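Hypothetical protein PH1109 (Pyrococcus horikoshii, PDB 2D5A) is a small single-domain protein of the CoA-binding family with a Rossmann-like fold, of unassigned physiological role, and binds coenzyme A. Local coordinates at residues Pro6-Thr11 / Ala129-Met134; Lys24-Gly29 / Tyr53-Lys58; Ala30-Glu35 / Pro57-Val62. One frame throughout, in Å; residues are numbered along the deposited sequence.

Contact 1: residues Pro6-Thr11 / Ala129-Met134. With COA (coenzyme A), chain B.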
# COMPACT_ATOMS: atom_id res chain seq x y z
N PRO A 6 15.28 6.02 6.56
CA PRO A 6 14.46 4.82 6.41
C PRO A 6 15.18 3.65 5.81
O PRO A 6 15.93 3.75 4.85
CB PRO A 6 13.30 5.31 5.55
CG PRO A 6 13.06 6.66 6.14
CD PRO A 6 14.52 7.20 6.09
N ILE A 7 14.89 2.49 6.35
CA ILE A 7 15.53 1.30 5.88
C ILE A 7 15.27 0.80 4.43
O ILE A 7 15.95 -0.10 3.91
CB ILE A 7 15.20 0.21 6.97
CG1 ILE A 7 16.30 -0.83 7.03
CG2 ILE A 7 13.79 -0.45 6.65
CD1 ILE A 7 16.08 -1.91 8.08
N ASP A 8 14.23 1.35 3.75
CA ASP A 8 13.93 0.90 2.39
C ASP A 8 14.86 1.66 1.46
O ASP A 8 14.91 1.42 0.26
CB ASP A 8 12.42 1.13 2.02
CG ASP A 8 11.98 2.53 2.22
OD1 ASP A 8 10.77 2.77 2.58
OD2 ASP A 8 12.78 3.51 2.00
N GLY A 9 15.54 2.63 2.04
CA GLY A 9 16.60 3.31 1.28
C GLY A 9 16.14 4.26 0.19
O GLY A 9 16.89 4.47 -0.79
N LEU A 10 14.91 4.79 0.34
CA LEU A 10 14.33 5.71 -0.65
C LEU A 10 14.47 7.09 -0.15
O LEU A 10 14.23 7.38 1.03
CB LEU A 10 12.78 5.35 -0.87
CG LEU A 10 12.58 3.96 -1.47
CD1 LEU A 10 11.00 3.54 -1.51
CD2 LEU A 10 13.11 3.92 -2.84
N THR A 11 14.74 8.06 -1.06
CA THR A 11 14.87 9.42 -0.62
C THR A 11 13.54 10.02 -0.59
O THR A 11 12.60 9.45 -1.16
CB THR A 11 15.66 10.23 -1.66
OG1 THR A 11 15.02 10.03 -2.96
CG2 THR A 11 17.08 9.67 -1.81
N ALA A 129 8.97 0.60 2.91
CA ALA A 129 8.73 -0.16 4.17
C ALA A 129 8.79 0.69 5.39
O ALA A 129 9.50 1.71 5.41
CB ALA A 129 9.73 -1.28 4.28
N ASN A 130 8.04 0.28 6.41
CA ASN A 130 7.98 1.04 7.63
C ASN A 130 7.61 2.51 7.48
O ASN A 130 8.22 3.37 8.11
CB ASN A 130 9.35 0.93 8.41
CG ASN A 130 9.18 1.19 9.98
OD1 ASN A 130 10.15 1.58 10.66
ND2 ASN A 130 7.97 1.02 10.51
N ARG A 131 6.63 2.83 6.59
CA ARG A 131 6.18 4.22 6.50
C ARG A 131 4.66 4.14 6.29
O ARG A 131 4.12 3.06 5.96
CB ARG A 131 6.74 4.92 5.22
CG ARG A 131 8.17 4.64 4.85
CD ARG A 131 8.67 5.74 3.78
NE ARG A 131 10.00 5.38 3.22
CZ ARG A 131 10.99 6.30 3.01
NH1 ARG A 131 10.77 7.55 3.34
NH2 ARG A 131 12.11 5.93 2.41
N CYS A 132 4.01 5.26 6.48
CA CYS A 132 2.62 5.32 6.27
C CYS A 132 2.34 6.22 5.03
O CYS A 132 2.92 7.30 4.95
CB CYS A 132 1.97 5.94 7.47
SG CYS A 132 0.19 6.32 7.24
N MET A 133 1.39 5.83 4.13
CA MET A 133 1.18 6.74 2.99
C MET A 133 0.66 8.08 3.39
O MET A 133 0.91 9.13 2.72
CB MET A 133 0.18 6.05 2.01
CG MET A 133 0.88 5.02 1.28
SD MET A 133 -0.19 4.33 -0.16
CE MET A 133 0.14 5.72 -1.38
N MET A 134 -0.21 8.06 4.40
CA MET A 134 -0.79 9.27 4.90
C MET A 134 0.26 10.18 5.51
O MET A 134 0.35 11.34 5.21
CB MET A 134 -1.82 8.98 5.96
CG MET A 134 -2.46 10.27 6.72
SD MET A 134 -3.90 9.86 7.69
CE MET A 134 -2.93 9.07 9.20
N1A COA B . -6.95 -10.10 3.61
C2A COA B . -7.36 -8.86 3.80
N3A COA B . -7.67 -8.37 5.00
C4A COA B . -7.51 -9.16 6.07
C5A COA B . -7.05 -10.47 5.93
C6A COA B . -6.79 -10.95 4.65
N6A COA B . -6.45 -12.23 4.43
N7A COA B . -7.04 -11.01 7.15
C8A COA B . -7.46 -10.10 8.03
N9A COA B . -7.76 -8.97 7.37
C1B COA B . -8.36 -7.75 7.94
C2B COA B . -9.46 -8.04 8.97
O2B COA B . -10.72 -8.15 8.31
C3B COA B . -9.34 -6.83 9.89
O3B COA B . -10.39 -5.86 9.72
P3B COA B . -11.76 -6.05 10.56
O7A COA B . -12.71 -4.92 9.93
O8A COA B . -11.44 -5.77 12.09
O9A COA B . -12.21 -7.45 10.30
C4B COA B . -7.98 -6.22 9.56
O4B COA B . -7.32 -7.17 8.73
C5B COA B . -7.16 -6.02 10.84
O5B COA B . -7.12 -7.25 11.57
P1A COA B . -5.85 -7.68 12.47
O1A COA B . -4.71 -7.97 11.57
O2A COA B . -6.40 -8.77 13.31
O3A COA B . -5.70 -6.37 13.39
P2A COA B . -4.47 -6.07 14.40
O4A COA B . -5.08 -5.22 15.46
O5A COA B . -3.80 -7.35 14.70
O6A COA B . -3.47 -5.12 13.57
CBP COA B . -2.45 -4.60 11.48
CCP COA B . -2.53 -5.62 12.62
CDP COA B . -3.82 -4.23 10.91
CEP COA B . -1.33 -4.97 10.51
CAP COA B . -1.98 -3.32 12.19
OAP COA B . -0.71 -3.44 12.85
C9P COA B . -1.88 -2.08 11.30
O9P COA B . -3.00 -1.35 11.18
N8P COA B . -0.70 -1.69 10.80
C7P COA B . -0.54 -0.46 10.02
C6P COA B . -0.33 0.66 11.04
C5P COA B . -0.16 2.01 10.33
O5P COA B . 0.71 2.05 9.31
N4P COA B . -0.92 3.02 10.73
C3P COA B . -0.83 4.32 10.04
C2P COA B . -0.43 5.33 11.12
S1P COA B . -0.43 6.99 10.37
O HOH W 1 12.74 2.37 8.87
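With CG set between its own backbone N and carbonyl carbon (chi1 54°), D8 holds its carboxylate up against R131, whose side chain, with CG beside the backbone N and an extended run from CG to NE, reaches across to meet it. The two flat groups are nearly coplanar, 11° apart, and the guanidinium grips side-on: NE of R131 gives to OD1 of D8 at 2.8 Å, and NH2 of R131 to OD2 of D8 at 2.5 Å, each on a syn lone pair. The anti lone pair of D8 OD1 is taken by the backbone N of A129, an almost straight bond (2.8 Å, 170°). OD2 also accepts from the backbone N of L10, closing an Asx turn, so each carboxylate oxygen has two donors. NH2 of R131 is used twice as well, for it reaches O of L10 at 2.9 Å. Over one guanidinium face lies P6, its CB 3.4 Å from NH2 of R131; P6 to G9 form a type I turn that carries D8. Beyond the pair, NH1 of R131 makes a salt bridge to E136, and L10 packs on I15 of helix 12-21. The contact thus ties the loop before helix 12-21 to the segment 129-134 that leads into helix 133-141. With four donor bonds on one carboxylate and acidic partners around a buried guanidinium, D8 and R131 are probably both ionised and fixed in rotation.

Contact 2: residues Lys24-Gly29 / Tyr53-Lys58. With COA (coenzyme A), chain B.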
# COMPACT_ATOMS: atom_id res chain seq x y z
N LYS A 24 -3.29 4.81 -8.27
CA LYS A 24 -4.27 3.61 -8.31
C LYS A 24 -3.76 2.71 -7.19
O LYS A 24 -2.68 2.02 -7.37
CB LYS A 24 -4.12 2.86 -9.66
CG LYS A 24 -4.57 3.79 -10.86
CD LYS A 24 -6.07 3.95 -10.86
CE LYS A 24 -6.63 4.54 -12.22
NZ LYS A 24 -8.16 4.59 -12.15
N ILE A 25 -4.52 2.68 -6.09
CA ILE A 25 -4.02 1.96 -4.88
C ILE A 25 -4.91 0.75 -4.59
O ILE A 25 -6.16 0.92 -4.63
CB ILE A 25 -4.13 2.88 -3.64
CG1 ILE A 25 -3.44 4.31 -3.86
CG2 ILE A 25 -3.33 2.18 -2.39
CD1 ILE A 25 -2.00 4.25 -4.29
N ALA A 26 -4.32 -0.41 -4.26
CA ALA A 26 -5.13 -1.57 -3.75
C ALA A 26 -4.77 -1.49 -2.28
O ALA A 26 -3.58 -1.75 -1.94
CB ALA A 26 -4.63 -2.85 -4.32
N LEU A 27 -5.76 -1.24 -1.41
CA LEU A 27 -5.48 -1.06 0.03
C LEU A 27 -5.97 -2.37 0.69
O LEU A 27 -7.15 -2.64 0.90
CB LEU A 27 -6.20 0.18 0.56
CG LEU A 27 -5.71 0.63 2.00
CD1 LEU A 27 -5.87 2.13 2.21
CD2 LEU A 27 -6.55 -0.16 3.11
N VAL A 28 -4.96 -3.14 1.09
CA VAL A 28 -5.26 -4.56 1.55
C VAL A 28 -5.41 -4.57 3.04
O VAL A 28 -4.56 -4.03 3.78
CB VAL A 28 -4.02 -5.48 1.11
CG1 VAL A 28 -4.25 -6.90 1.71
CG2 VAL A 28 -3.87 -5.52 -0.40
N GLY A 29 -6.49 -5.17 3.52
CA GLY A 29 -6.80 -5.08 4.98
C GLY A 29 -7.79 -3.93 5.26
O GLY A 29 -8.07 -3.53 6.37
N TYR A 53 -8.89 1.17 -4.12
CA TYR A 53 -9.73 -0.07 -4.20
C TYR A 53 -9.45 -0.88 -2.92
O TYR A 53 -8.34 -1.39 -2.76
CB TYR A 53 -9.23 -0.87 -5.40
CG TYR A 53 -9.61 -0.20 -6.72
CD1 TYR A 53 -10.84 -0.58 -7.35
CD2 TYR A 53 -8.78 0.72 -7.34
CE1 TYR A 53 -11.21 -0.03 -8.50
CE2 TYR A 53 -9.18 1.23 -8.60
CZ TYR A 53 -10.43 0.82 -9.11
OH TYR A 53 -10.75 1.42 -10.35
N PRO A 54 -10.42 -0.95 -2.02
CA PRO A 54 -10.21 -1.76 -0.81
C PRO A 54 -10.20 -3.25 -1.19
O PRO A 54 -10.92 -3.78 -2.04
CB PRO A 54 -11.42 -1.44 0.08
CG PRO A 54 -12.54 -1.07 -0.92
CD PRO A 54 -11.82 -0.37 -2.11
N VAL A 55 -9.30 -3.98 -0.52
CA VAL A 55 -9.18 -5.44 -0.76
C VAL A 55 -9.26 -6.13 0.60
O VAL A 55 -8.44 -5.93 1.50
CB VAL A 55 -7.77 -5.78 -1.37
CG1 VAL A 55 -7.58 -7.32 -1.47
CG2 VAL A 55 -7.70 -5.13 -2.78
N ASN A 56 -10.27 -7.00 0.77
CA ASN A 56 -10.44 -7.71 2.04
C ASN A 56 -11.61 -8.70 1.71
O ASN A 56 -12.74 -8.26 1.51
CB ASN A 56 -10.94 -6.78 3.18
CG ASN A 56 -10.98 -7.54 4.50
OD1 ASN A 56 -11.07 -8.79 4.50
ND2 ASN A 56 -10.84 -6.84 5.64
N PRO A 57 -11.32 -9.99 1.65
CA PRO A 57 -12.36 -11.01 1.34
C PRO A 57 -13.52 -11.01 2.31
O PRO A 57 -14.55 -11.62 1.96
CB PRO A 57 -11.61 -12.39 1.46
CG PRO A 57 -10.14 -11.96 1.22
CD PRO A 57 -9.96 -10.57 1.82
N LYS A 58 -13.38 -10.38 3.47
CA LYS A 58 -14.47 -10.39 4.43
C LYS A 58 -15.61 -9.43 3.98
O LYS A 58 -16.76 -9.63 4.40
CB LYS A 58 -13.96 -9.92 5.77
CG LYS A 58 -15.09 -9.72 6.83
CD LYS A 58 -14.39 -9.39 8.14
CE LYS A 58 -15.36 -9.09 9.31
NZ LYS A 58 -14.64 -8.80 10.61
N1A COA B . -6.95 -10.10 3.61
C2A COA B . -7.36 -8.86 3.80
N3A COA B . -7.67 -8.37 5.00
C4A COA B . -7.51 -9.16 6.07
C5A COA B . -7.05 -10.47 5.93
C6A COA B . -6.79 -10.95 4.65
N6A COA B . -6.45 -12.23 4.43
N7A COA B . -7.04 -11.01 7.15
C8A COA B . -7.46 -10.10 8.03
N9A COA B . -7.76 -8.97 7.37
C1B COA B . -8.36 -7.75 7.94
C2B COA B . -9.46 -8.04 8.97
O2B COA B . -10.72 -8.15 8.31
C3B COA B . -9.34 -6.83 9.89
O3B COA B . -10.39 -5.86 9.72
P3B COA B . -11.76 -6.05 10.56
O7A COA B . -12.71 -4.92 9.93
O8A COA B . -11.44 -5.77 12.09
O9A COA B . -12.21 -7.45 10.30
C4B COA B . -7.98 -6.22 9.56
O4B COA B . -7.32 -7.17 8.73
C5B COA B . -7.16 -6.02 10.84
O5B COA B . -7.12 -7.25 11.57
P1A COA B . -5.85 -7.68 12.47
O1A COA B . -4.71 -7.97 11.57
O2A COA B . -6.40 -8.77 13.31
O3A COA B . -5.70 -6.37 13.39
P2A COA B . -4.47 -6.07 14.40
O4A COA B . -5.08 -5.22 15.46
O5A COA B . -3.80 -7.35 14.70
O6A COA B . -3.47 -5.12 13.57
CBP COA B . -2.45 -4.60 11.48
CCP COA B . -2.53 -5.62 12.62
CDP COA B . -3.82 -4.23 10.91
CEP COA B . -1.33 -4.97 10.51
CAP COA B . -1.98 -3.32 12.19
OAP COA B . -0.71 -3.44 12.85
C9P COA B . -1.88 -2.08 11.30
O9P COA B . -3.00 -1.35 11.18
N8P COA B . -0.70 -1.69 10.80
C7P COA B . -0.54 -0.46 10.02
C6P COA B . -0.33 0.66 11.04
C5P COA B . -0.16 2.01 10.33
O5P COA B . 0.71 2.05 9.31
N4P COA B . -0.92 3.02 10.73
C3P COA B . -0.83 4.32 10.04
C2P COA B . -0.43 5.33 11.12
S1P COA B . -0.43 6.99 10.37
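I25 and Y53 begin a regular parallel ladder in which A26, L27 and V28 pair with Y53, P54 and V55. The axes of strand segments 24-28 and 53-55 approach to 4.6 Å, their N-to-C directions 27° apart. Four backbone hydrogen bonds alternate between them: Y53 N to I25 O, L27 N to Y53 O, V55 N to L27 O and G29 N to V55 O, all 2.8 to 2.9 Å. The close part is this ladder with buried A26, V28 and V55 on one face, which Y53 shares. There V55 places CG2 beside its backbone N, with CG1 anti to that N (chi1 173°), and CG2 of V55 comes 4.1 Å from CB of A26. V28 lies alongside V55 and points the same way, its CG2 4.0 Å from CB of V55; Y93 of helix 90-100 touches both. Looser are the outer side-chain ends of K24 and Y53, although the backbone bond there is short: K24 NZ and Y53 OH stand 4.5 Å apart, linked through D76; K24 also bridges to D51. At the far end the strands give way to the coenzyme A site. N56 ND2 donates to O2B of coenzyme A at 3.0 Å, almost straight (177°), and also to O of A30, while N56 OD1 accepts from K58 N in an Asx turn. This is consistent with an amide whose orientation A30 and K58 fix as it donates to the ribose hydroxyl.

Contact 3: residues Ala30-Glu35 / Pro57-Val62. With COA (coenzyme A), chain B.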
# COMPACT_ATOMS: atom_id res chain seq x y z
N ALA A 30 -8.41 -3.44 4.15
CA ALA A 30 -9.40 -2.38 4.34
C ALA A 30 -10.49 -2.81 5.33
O ALA A 30 -10.91 -3.96 5.31
CB ALA A 30 -10.09 -2.10 2.98
N SER A 31 -11.04 -1.85 6.07
CA SER A 31 -12.02 -2.19 7.11
C SER A 31 -12.98 -0.99 7.26
O SER A 31 -12.55 0.20 7.14
CB SER A 31 -11.30 -2.32 8.47
OG SER A 31 -12.28 -2.45 9.52
N PRO A 32 -14.27 -1.25 7.51
CA PRO A 32 -15.23 -0.17 7.68
C PRO A 32 -15.13 0.36 9.14
O PRO A 32 -15.85 1.32 9.52
CB PRO A 32 -16.59 -0.85 7.47
CG PRO A 32 -16.35 -2.29 8.01
CD PRO A 32 -14.94 -2.60 7.46
N LYS A 33 -14.32 -0.32 10.02
CA LYS A 33 -14.21 0.19 11.44
C LYS A 33 -13.38 1.50 11.51
O LYS A 33 -12.18 1.48 11.21
CB LYS A 33 -13.54 -0.93 12.31
CG LYS A 33 -14.34 -2.20 12.28
CD LYS A 33 -13.59 -3.34 13.06
CE LYS A 33 -14.42 -4.63 13.06
NZ LYS A 33 -13.49 -5.73 13.64
N PRO A 34 -13.98 2.62 11.97
CA PRO A 34 -13.33 3.94 12.04
C PRO A 34 -12.05 3.89 12.83
O PRO A 34 -11.06 4.60 12.56
CB PRO A 34 -14.39 4.81 12.72
CG PRO A 34 -15.70 4.29 12.04
CD PRO A 34 -15.42 2.73 12.36
N GLU A 35 -12.06 3.01 13.79
CA GLU A 35 -10.92 2.83 14.64
C GLU A 35 -9.67 2.22 13.93
O GLU A 35 -8.57 2.53 14.35
CB GLU A 35 -11.33 1.88 15.82
CG GLU A 35 -11.36 0.33 15.28
CD GLU A 35 -12.07 -0.81 16.10
OE1 GLU A 35 -13.30 -0.70 16.36
OE2 GLU A 35 -11.40 -1.85 16.43
N PRO A 57 -11.32 -9.99 1.65
CA PRO A 57 -12.36 -11.01 1.34
C PRO A 57 -13.52 -11.01 2.31
O PRO A 57 -14.55 -11.62 1.96
CB PRO A 57 -11.61 -12.39 1.46
CG PRO A 57 -10.14 -11.96 1.22
CD PRO A 57 -9.96 -10.57 1.82
N LYS A 58 -13.38 -10.38 3.47
CA LYS A 58 -14.47 -10.39 4.43
C LYS A 58 -15.61 -9.43 3.98
O LYS A 58 -16.76 -9.63 4.40
CB LYS A 58 -13.96 -9.92 5.77
CG LYS A 58 -15.09 -9.72 6.83
CD LYS A 58 -14.39 -9.39 8.14
CE LYS A 58 -15.36 -9.09 9.31
NZ LYS A 58 -14.64 -8.80 10.61
N TYR A 59 -15.25 -8.36 3.27
CA TYR A 59 -16.30 -7.27 2.99
C TYR A 59 -16.61 -7.09 1.53
O TYR A 59 -15.77 -7.38 0.67
CB TYR A 59 -15.76 -5.89 3.50
CG TYR A 59 -15.53 -5.91 4.97
CD1 TYR A 59 -14.18 -5.86 5.50
CD2 TYR A 59 -16.63 -5.96 5.88
CE1 TYR A 59 -13.96 -5.78 6.95
CE2 TYR A 59 -16.46 -5.91 7.30
CZ TYR A 59 -15.09 -5.81 7.81
OH TYR A 59 -14.97 -5.70 9.18
N GLU A 60 -17.83 -6.60 1.24
CA GLU A 60 -18.23 -6.36 -0.16
C GLU A 60 -18.22 -4.86 -0.50
O GLU A 60 -18.05 -4.49 -1.65
CB GLU A 60 -19.65 -6.98 -0.34
CG GLU A 60 -19.32 -8.53 -0.47
CD GLU A 60 -20.45 -9.49 -0.25
OE1 GLU A 60 -21.60 -9.09 -0.48
OE2 GLU A 60 -20.18 -10.68 0.11
N GLU A 61 -18.27 -4.04 0.56
CA GLU A 61 -18.19 -2.55 0.34
C GLU A 61 -17.57 -1.89 1.60
O GLU A 61 -17.87 -2.26 2.72
CB GLU A 61 -19.61 -2.00 0.03
CG GLU A 61 -19.48 -0.57 -0.56
CD GLU A 61 -20.82 -0.08 -1.20
OE1 GLU A 61 -20.71 0.85 -2.06
OE2 GLU A 61 -21.86 -0.66 -0.84
N VAL A 62 -16.62 -0.99 1.35
CA VAL A 62 -16.01 -0.28 2.47
C VAL A 62 -15.85 1.19 2.05
O VAL A 62 -15.32 1.46 0.97
CB VAL A 62 -14.58 -0.85 2.75
CG1 VAL A 62 -13.85 -0.01 3.86
CG2 VAL A 62 -14.73 -2.29 3.32
N1A COA B . -6.95 -10.10 3.61
C2A COA B . -7.36 -8.86 3.80
N3A COA B . -7.67 -8.37 5.00
C4A COA B . -7.51 -9.16 6.07
C5A COA B . -7.05 -10.47 5.93
C6A COA B . -6.79 -10.95 4.65
N6A COA B . -6.45 -12.23 4.43
N7A COA B . -7.04 -11.01 7.15
C8A COA B . -7.46 -10.10 8.03
N9A COA B . -7.76 -8.97 7.37
C1B COA B . -8.36 -7.75 7.94
C2B COA B . -9.46 -8.04 8.97
O2B COA B . -10.72 -8.15 8.31
C3B COA B . -9.34 -6.83 9.89
O3B COA B . -10.39 -5.86 9.72
P3B COA B . -11.76 -6.05 10.56
O7A COA B . -12.71 -4.92 9.93
O8A COA B . -11.44 -5.77 12.09
O9A COA B . -12.21 -7.45 10.30
C4B COA B . -7.98 -6.22 9.56
O4B COA B . -7.32 -7.17 8.73
C5B COA B . -7.16 -6.02 10.84
O5B COA B . -7.12 -7.25 11.57
P1A COA B . -5.85 -7.68 12.47
O1A COA B . -4.71 -7.97 11.57
O2A COA B . -6.40 -8.77 13.31
O3A COA B . -5.70 -6.37 13.39
P2A COA B . -4.47 -6.07 14.40
O4A COA B . -5.08 -5.22 15.46
O5A COA B . -3.80 -7.35 14.70
O6A COA B . -3.47 -5.12 13.57
CBP COA B . -2.45 -4.60 11.48
CCP COA B . -2.53 -5.62 12.62
CDP COA B . -3.82 -4.23 10.91
CEP COA B . -1.33 -4.97 10.51
CAP COA B . -1.98 -3.32 12.19
OAP COA B . -0.71 -3.44 12.85
C9P COA B . -1.88 -2.08 11.30
O9P COA B . -3.00 -1.35 11.18
N8P COA B . -0.70 -1.69 10.80
C7P COA B . -0.54 -0.46 10.02
C6P COA B . -0.33 0.66 11.04
C5P COA B . -0.16 2.01 10.33
O5P COA B . 0.71 2.05 9.31
N4P COA B . -0.92 3.02 10.73
C3P COA B . -0.83 4.32 10.04
C2P COA B . -0.43 5.33 11.12
S1P COA B . -0.43 6.99 10.37
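P32 lies over one face of the Y59 ring, its CD 3.5 Å from the ring centroid and 22° off the ring normal, a CH-pi contact made as the two side chains come from opposite directions. The nearest pair is CD of P32 and CZ of Y59 at 3.2 Å, toward the rim. On the opposite face sits CG of K58, over the ring centre, so the phenol is sandwiched between a proline and an aliphatic lysine stem. Next to this stack, CG1 of V62 packs 3.5 Å from O of S31, and its CG2 touches CD of P32. No hydrogen bond joins the two segments directly; the 3'-phosphate of coenzyme A does so instead. S31 sets OG anti to its backbone N (chi1 171°), which brings it 2.5 Å from O7A of coenzyme A, while OH of Y59 reaches the same O7A, also at 2.5 Å and near the plane of its ring. OG of S31 in turn accepts from N of K33, an ST turn that steadies the hydroxyl. From one segment the extended K33 brings NZ to within 2.6 Å of O8A of coenzyme A; from the other, NZ of K58 meets O9A. NZ of K33 and NZ of K58 stand 4.5 Å apart around the anion they share. Each terminal phosphate oxygen thus has a donor: the two hydroxyls supply hydrogen bonds, while the two lysines probably offset the charge of the 3'-phosphate.

In the fold
Along the chain, contacts 2 and 3 are both nested inside the long loop that contact 1 closes between the N-terminal region and the start of helix 133-141. Contacts 2 and 3 are neighbours, with centres 9 Å apart; they share P57 and K58, and contact 3 continues the loops that leave strands 24-28 and 51-55. Contact 1 lies on the opposite side of the chain's centre, 20 Å from contact 2 and 25 Å from contact 3, centre to centre, though M133 packs on I25. Strands 51-55, at contact 2, and 126-129, at contact 1, are outermost in the five-stranded parallel sheet. Coenzyme A runs between the two sides, adenosine and 3'-phosphate at contacts 2 and 3, sulfur near C132 and M134.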